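Local coordinates for competence damage-inducible protein A (Klebsiella pneumoniae subsp. pneumoniae MGH 78578, PDB 5V01) that is of unknown function but belongs to the CinA family, some of whose members deamidate nicotinamide mononucleotide, at residues L18-A23 with C49-T54; M144-D149 with A155-Y160. One frame throughout, in Å; residues are numbered along the deposited sequence.

Interaction 1: L18-A23 with C49-T54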
ATOM      1  N   LEU A  18      17.619  -0.567  -5.870  1.00 12.26           N
ATOM      2  CA  LEU A  18      16.991  -1.842  -6.214  1.00 12.24           C
ATOM      3  C   LEU A  18      15.752  -1.656  -7.062  1.00 12.21           C
ATOM      4  O   LEU A  18      15.528  -2.383  -8.038  1.00 14.13           O
ATOM      5  CB  LEU A  18      16.636  -2.616  -4.959  1.00 13.37           C
ATOM      6  CG  LEU A  18      17.801  -3.236  -4.195  1.00 15.10           C
ATOM      7  CD1 LEU A  18      17.297  -3.732  -2.844  1.00 15.48           C
ATOM      8  CD2 LEU A  18      18.488  -4.356  -4.976  1.00 17.37           C
ATOM      9  N   THR A  19      14.959  -0.665  -6.683  0.50 13.03           N
ATOM     10  CA  THR A  19      13.760  -0.380  -7.406  0.50 14.78           C
ATOM     11  C   THR A  19      14.046   0.036  -8.869  0.50 13.97           C
ATOM     12  O   THR A  19      13.296  -0.323  -9.785  0.50 14.57           O
ATOM     13  CB  THR A  19      12.956   0.682  -6.660  0.50 17.81           C
ATOM     14  OG1 THR A  19      12.639   0.232  -5.327  0.50 17.75           O
ATOM     15  CG2 THR A  19      11.726   0.860  -7.364  0.50 21.74           C
ATOM     16  N   ALA A  20      15.153   0.748  -9.082  1.00 13.25           N
ATOM     17  CA  ALA A  20      15.601   1.138 -10.434  1.00 14.70           C
ATOM     18  C   ALA A  20      15.938  -0.091 -11.279  1.00 14.58           C
ATOM     19  O   ALA A  20      15.557  -0.190 -12.456  1.00 14.68           O
ATOM     20  CB  ALA A  20      16.776   2.082 -10.369  1.00 15.52           C
ATOM     21  N   GLU A  21      16.658  -1.029 -10.665  1.00 13.84           N
ATOM     22  CA  GLU A  21      17.067  -2.231 -11.371  1.00 14.75           C
ATOM     23  C   GLU A  21      15.848  -3.099 -11.694  1.00 14.49           C
ATOM     24  O   GLU A  21      15.714  -3.651 -12.799  1.00 16.43           O
ATOM     25  CB  GLU A  21      18.082  -2.980 -10.517  1.00 17.49           C
ATOM     26  CG  GLU A  21      18.681  -4.201 -11.152  1.00 19.92           C
ATOM     27  CD  GLU A  21      19.738  -4.845 -10.272  1.00 22.01           C
ATOM     28  OE1 GLU A  21      20.080  -4.305  -9.196  1.00 22.91           O
ATOM     29  OE2 GLU A  21      20.188  -5.931 -10.653  1.00 31.47           O
ATOM     30  N   VAL A  22      14.938  -3.200 -10.720  1.00 13.27           N
ATOM     31  CA  VAL A  22      13.698  -3.968 -10.916  1.00 13.48           C
ATOM     32  C   VAL A  22      12.833  -3.377 -12.034  1.00 13.27           C
ATOM     33  O   VAL A  22      12.366  -4.082 -12.912  1.00 14.36           O
ATOM     34  CB  VAL A  22      12.890  -4.054  -9.605  1.00 14.30           C
ATOM     35  CG1 VAL A  22      11.428  -4.458  -9.822  1.00 15.16           C
ATOM     36  CG2 VAL A  22      13.582  -5.011  -8.636  1.00 14.96           C
ATOM     37  N   ALA A  23      12.655  -2.062 -11.995  1.00 12.87           N
ATOM     38  CA  ALA A  23      11.880  -1.387 -13.032  1.00 14.71           C
ATOM     39  C   ALA A  23      12.423  -1.658 -14.435  1.00 15.46           C
ATOM     40  O   ALA A  23      11.669  -1.990 -15.352  1.00 15.47           O
ATOM     41  CB  ALA A  23      11.843   0.090 -12.766  1.00 14.91           C
ATOM     42  N   CYS A  49       6.352   2.802  -6.083  1.00 13.38           N
ATOM     43  CA  CYS A  49       5.727   4.036  -6.553  1.00 14.06           C
ATOM     44  C   CYS A  49       6.651   5.249  -6.489  1.00 13.49           C
ATOM     45  O   CYS A  49       6.415   6.226  -7.179  1.00 15.96           O
ATOM     46  CB  CYS A  49       4.422   4.296  -5.811  1.00 13.62           C
ATOM     47  SG  CYS A  49       3.143   3.059  -6.169  1.00 16.10           S
ATOM     48  N   ALA A  50       7.692   5.192  -5.673  1.00 14.80           N
ATOM     49  CA  ALA A  50       8.679   6.277  -5.639  1.00 14.89           C
ATOM     50  C   ALA A  50       9.516   6.209  -6.900  1.00 16.11           C
ATOM     51  O   ALA A  50       9.989   7.193  -7.369  1.00 19.65           O
ATOM     52  CB  ALA A  50       9.536   6.190  -4.410  1.00 16.92           C
ATOM     53  N   GLN A  51       9.690   5.009  -7.440  1.00 16.77           N
ATOM     54  CA  GLN A  51      10.424   4.807  -8.702  1.00 19.40           C
ATOM     55  C   GLN A  51       9.760   5.579  -9.862  1.00 21.75           C
ATOM     56  O   GLN A  51       8.546   5.569  -9.972  1.00 26.55           O
ATOM     57  CB  GLN A  51      10.387   3.294  -8.994  1.00 22.14           C
ATOM     58  CG  GLN A  51      11.139   2.780 -10.179  1.00 21.18           C
ATOM     59  CD  GLN A  51      12.566   3.236 -10.217  1.00 19.64           C
ATOM     60  OE1 GLN A  51      13.278   3.222  -9.199  1.00 20.04           O
ATOM     61  NE2 GLN A  51      12.993   3.684 -11.394  1.00 23.68           N
ATOM     62  N   ALA A  52      10.541   6.235 -10.715  1.00 27.21           N
ATOM     63  CA  ALA A  52      10.035   7.291 -11.639  1.00 31.28           C
ATOM     64  C   ALA A  52       8.996   6.920 -12.713  1.00 34.65           C
ATOM     65  O   ALA A  52       8.179   7.766 -13.144  1.00 38.94           O
ATOM     66  CB  ALA A  52      11.211   7.939 -12.343  1.00 31.06           C
ATOM     67  N   ASP A  53       9.043   5.689 -13.180  1.00 27.75           N
ATOM     68  CA  ASP A  53       8.195   5.289 -14.300  1.00 25.05           C
ATOM     69  C   ASP A  53       7.281   4.159 -13.830  1.00 19.64           C
ATOM     70  O   ASP A  53       7.064   3.180 -14.539  1.00 19.29           O
ATOM     71  CB  ASP A  53       9.080   4.844 -15.459  1.00 31.60           C
ATOM     72  CG  ASP A  53       8.340   4.756 -16.798  1.00 38.11           C
ATOM     73  OD1 ASP A  53       7.296   5.423 -17.013  1.00 45.38           O
ATOM     74  OD2 ASP A  53       8.841   4.005 -17.661  1.00 45.15           O
ATOM     75  N   THR A  54       6.757   4.313 -12.613  1.00 17.72           N
ATOM     76  CA  THR A  54       5.934   3.283 -11.973  1.00 15.03           C
ATOM     77  C   THR A  54       4.887   2.656 -12.892  1.00 15.51           C
ATOM     78  O   THR A  54       4.774   1.449 -12.991  1.00 16.64           O
ATOM     79  CB  THR A  54       5.207   3.876 -10.769  1.00 15.48           C
ATOM     80  OG1 THR A  54       6.154   4.445  -9.882  1.00 17.29           O
ATOM     81  CG2 THR A  54       4.431   2.808 -10.027  1.00 15.95           C
TER
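The backbone O of Q51, the residue that meets T19, A20 and A23 of the facing helix, has T54 OG1 2.6 Å away and also receives a weak bond from T54 N. The T54 hydroxyl also lies within reach of L48 O. The weak bond from T54 N closes the type I turn from Q51 to T54. Q51 is where the chain leaves helix 43-50, and its extended backbone (psi 137°) starts the turn.

The side chain of Q51 carries the contact. CG stands opposite the backbone N (chi1 -176°) and the chain bends at its next bond (chi2 51°), which lays the amide along the first turns of helix 15-29. Q51 CD lies 3.7 Å from A20 CA. Q51 OE1 comes within 3.1 Å of A20 N, but the angle is too poor for a hydrogen bond. One turn further along helix 15-29, A23 CB touches Q51 CG at 3.8 Å; the small methyls of A20 and A23 suit a surface where a glutamine lies close to the backbone. T19 CG2 faces Q51 CB, although their closeness is doubtful because T19 has two conformers; in the conformer described, T19 OG1 hydrogen-bonds to T15 O. F57 packs on both Q51 and A23. The whole is a helix-to-turn contact within an alpha/beta fold: the exit of helix 43-50 rests on the flank of helix 15-29.

Interaction 2: M144-D149 with A155-Y160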
ATOM      1  N   MET A 144      12.413 -15.535   6.625  1.00 17.21           N
ATOM      2  CA  MET A 144      13.582 -14.787   7.127  1.00 17.48           C
ATOM      3  C   MET A 144      13.339 -14.399   8.580  1.00 20.43           C
ATOM      4  O   MET A 144      12.186 -14.301   9.010  1.00 20.77           O
ATOM      5  CB  MET A 144      13.825 -13.516   6.298  1.00 18.33           C
ATOM      6  CG  MET A 144      14.177 -13.757   4.842  1.00 20.43           C
ATOM      7  SD  MET A 144      15.772 -14.546   4.657  1.00 23.77           S
ATOM      8  CE  MET A 144      16.906 -13.211   5.043  1.00 27.97           C
ATOM      9  N   CYS A 145      14.401 -14.226   9.372  0.50 23.89           N
ATOM     10  CA  CYS A 145      14.266 -13.615  10.715  0.50 26.86           C
ATOM     11  C   CYS A 145      15.221 -12.430  10.820  0.50 25.84           C
ATOM     12  O   CYS A 145      16.429 -12.607  10.955  0.50 32.77           O
ATOM     13  CB  CYS A 145      14.481 -14.617  11.864  0.50 30.27           C
ATOM     14  SG  CYS A 145      13.691 -14.151  13.446  0.50 35.03           S
ATOM     15  N   PHE A 146      14.652 -11.227  10.769  1.00 23.09           N
ATOM     16  CA  PHE A 146      15.391  -9.960  10.765  1.00 22.78           C
ATOM     17  C   PHE A 146      15.529  -9.415  12.168  1.00 26.26           C
ATOM     18  O   PHE A 146      14.614  -9.543  12.991  1.00 28.60           O
ATOM     19  CB  PHE A 146      14.655  -8.917   9.924  1.00 22.35           C
ATOM     20  CG  PHE A 146      14.484  -9.302   8.486  1.00 19.69           C
ATOM     21  CD1 PHE A 146      15.565  -9.336   7.618  1.00 19.99           C
ATOM     22  CD2 PHE A 146      13.232  -9.604   7.992  1.00 17.58           C
ATOM     23  CE1 PHE A 146      15.394  -9.680   6.283  1.00 19.45           C
ATOM     24  CE2 PHE A 146      13.051  -9.950   6.666  1.00 18.00           C
ATOM     25  CZ  PHE A 146      14.134  -9.985   5.801  1.00 16.99           C
ATOM     26  N   ALA A 147      16.666  -8.780  12.427  1.00 27.50           N
ATOM     27  CA  ALA A 147      16.943  -8.160  13.718  1.00 27.10           C
ATOM     28  C   ALA A 147      16.569  -6.680  13.678  1.00 28.65           C
ATOM     29  O   ALA A 147      16.554  -6.058  12.611  1.00 28.96           O
ATOM     30  CB  ALA A 147      18.409  -8.346  14.077  1.00 31.11           C
ATOM     31  N   GLY A 148      16.228  -6.139  14.842  1.00 27.54           N
ATOM     32  CA  GLY A 148      15.961  -4.721  15.002  1.00 29.60           C
ATOM     33  C   GLY A 148      14.562  -4.470  15.507  1.00 28.37           C
ATOM     34  O   GLY A 148      13.774  -5.404  15.716  1.00 28.63           O
ATOM     35  N   ASP A 149      14.256  -3.190  15.685  1.00 25.83           N
ATOM     36  CA  ASP A 149      12.923  -2.765  16.061  1.00 26.02           C
ATOM     37  C   ASP A 149      11.996  -2.889  14.841  1.00 22.09           C
ATOM     38  O   ASP A 149      12.444  -3.260  13.725  1.00 23.99           O
ATOM     39  CB  ASP A 149      12.925  -1.357  16.715  1.00 30.19           C
ATOM     40  CG  ASP A 149      13.304  -0.217  15.756  1.00 30.88           C
ATOM     41  OD1 ASP A 149      13.403  -0.410  14.526  1.00 29.38           O
ATOM     42  OD2 ASP A 149      13.472   0.914  16.258  1.00 39.77           O
ATOM     43  N   ALA A 155      11.893  -2.147   7.054  1.00 14.42           N
ATOM     44  CA  ALA A 155      12.788  -1.644   6.004  1.00 15.38           C
ATOM     45  C   ALA A 155      13.628  -2.802   5.430  1.00 14.61           C
ATOM     46  O   ALA A 155      13.802  -2.913   4.222  1.00 14.75           O
ATOM     47  CB  ALA A 155      13.686  -0.537   6.540  1.00 17.49           C
ATOM     48  N   LYS A 156      14.121  -3.669   6.312  1.00 14.01           N
ATOM     49  CA  LYS A 156      14.884  -4.846   5.866  1.00 15.97           C
ATOM     50  C   LYS A 156      14.058  -5.785   5.000  1.00 14.88           C
ATOM     51  O   LYS A 156      14.552  -6.353   4.028  1.00 14.28           O
ATOM     52  CB  LYS A 156      15.438  -5.603   7.066  1.00 17.54           C
ATOM     53  CG  LYS A 156      16.600  -4.896   7.758  1.00 20.99           C
ATOM     54  CD  LYS A 156      17.013  -5.649   9.011  1.00 22.18           C
ATOM     55  CE  LYS A 156      18.278  -5.062   9.625  1.00 24.60           C
ATOM     56  NZ  LYS A 156      18.646  -5.777  10.870  1.00 29.62           N
ATOM     57  N   ALA A 157      12.801  -5.975   5.379  1.00 12.62           N
ATOM     58  CA  ALA A 157      11.933  -6.889   4.648  1.00 12.47           C
ATOM     59  C   ALA A 157      11.598  -6.350   3.266  1.00 12.63           C
ATOM     60  O   ALA A 157      11.602  -7.074   2.287  1.00 12.49           O
ATOM     61  CB  ALA A 157      10.655  -7.133   5.436  1.00 12.77           C
ATOM     62  N   VAL A 158      11.334  -5.053   3.176  1.00 11.80           N
ATOM     63  CA  VAL A 158      11.103  -4.428   1.879  1.00 11.86           C
ATOM     64  C   VAL A 158      12.346  -4.571   0.977  1.00 11.88           C
ATOM     65  O   VAL A 158      12.234  -4.958  -0.190  1.00 11.64           O
ATOM     66  CB  VAL A 158      10.738  -2.926   2.046  1.00 11.75           C
ATOM     67  CG1 VAL A 158      10.786  -2.197   0.701  1.00 13.33           C
ATOM     68  CG2 VAL A 158       9.346  -2.794   2.694  1.00 12.51           C
ATOM     69  N   ARG A 159      13.521  -4.272   1.527  0.50 11.97           N
ATOM     70  CA  ARG A 159      14.769  -4.378   0.770  0.50 12.95           C
ATOM     71  C   ARG A 159      14.997  -5.828   0.308  0.50 13.34           C
ATOM     72  O   ARG A 159      15.372  -6.074  -0.842  0.50 14.25           O
ATOM     73  CB  ARG A 159      15.937  -3.884   1.623  0.50 15.11           C
ATOM     74  CG  ARG A 159      17.089  -3.232   0.880  0.50 18.09           C
ATOM     75  CD  ARG A 159      18.109  -2.756   1.903  0.50 21.41           C
ATOM     76  NE  ARG A 159      18.468  -3.843   2.811  0.50 23.60           N
ATOM     77  CZ  ARG A 159      18.919  -3.689   4.050  0.50 25.05           C
ATOM     78  NH1 ARG A 159      19.092  -2.476   4.559  0.50 28.68           N
ATOM     79  NH2 ARG A 159      19.209  -4.760   4.780  0.50 25.01           N
ATOM     80  N   TYR A 160      14.742  -6.788   1.193  1.00 12.33           N
ATOM     81  CA  TYR A 160      14.940  -8.204   0.848  1.00 13.51           C
ATOM     82  C   TYR A 160      13.994  -8.618  -0.272  1.00 12.48           C
ATOM     83  O   TYR A 160      14.384  -9.309  -1.206  1.00 14.39           O
ATOM     84  CB  TYR A 160      14.728  -9.090   2.080  1.00 14.01           C
ATOM     85  CG  TYR A 160      15.024 -10.535   1.804  1.00 14.23           C
ATOM     86  CD1 TYR A 160      16.332 -10.966   1.750  1.00 19.68           C
ATOM     87  CD2 TYR A 160      14.017 -11.452   1.520  1.00 15.59           C
ATOM     88  CE1 TYR A 160      16.640 -12.269   1.462  1.00 23.70           C
ATOM     89  CE2 TYR A 160      14.333 -12.760   1.231  1.00 18.59           C
ATOM     90  CZ  TYR A 160      15.647 -13.154   1.193  1.00 21.35           C
ATOM     91  OH  TYR A 160      15.998 -14.448   0.907  1.00 25.64           O
TER
HETATM   92  O   HOH W   1      18.856  -8.899  10.198  1.00 25.63           O
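Strand 138-145 ends just before F146, the chain stays extended through A147 and swings into helix 150-169, which returns alongside so that the CA atoms of F146 and K156 lie 7.1 Å apart. G148 suits the bend: at its backbone angles a CB would jam against the preceding carbonyl. D149 then provides the N-cap of the helix.

F146 slides past K156 in the opposite sense, and the CB of the lysine lies over one ring face, with K156 CB 4.2 Å from the centroid of the F146 ring in a CH-pi contact. F146 CE2 meets A157 CB at 3.9 Å, where a small residue lets the ring approach the helix backbone. Beyond CG the lysine is fully extended, which carries its ammonium past the ring to the loop. There K156 NZ donates to A147 O over 2.7 Å, from 43° above the carbonyl plane, with a C=O...N angle of 126°. A water accepts from both K156 NZ and A147 N, so lysine and water together engage both polar backbone atoms of A147.

One turn on, Y160 crosses F146 at about a right angle, its CB against F146 CZ. M144, bent at chi2 (-67°), spreads over one face of the tyrosine: M144 SD lies 4.2 Å from the centroid of the Y160 ring, a Met-aromatic contact, while M144 CE touches Y160 CE1 at 3.7 Å. F131 meets the Y160 ring edge-to-face. This is a beta-alpha connection in which a strand outermost in this chain's sheet passes through a short linker into a helix packed back upon it.

The two contacts lie 20 Å apart between centres and are joined through helix 150-169, which supplies one side of interaction 2 and packs on helix 15-29 of interaction 1. They touch directly where L18 CD1 of 18-23 comes 3.6 Å from R159 O of 155-160; further along, A163 meets L18, and L162 and L165 meet T19 and V22. Interaction 1 reaches toward the dimer interface, since C49 and T54 pack on F65 of the second subunit, whereas interaction 2 stays within its own chain. A bound sodium ion lies about 10 Å from the side chain of A23, too far for that side chain to be a ligand of the ion.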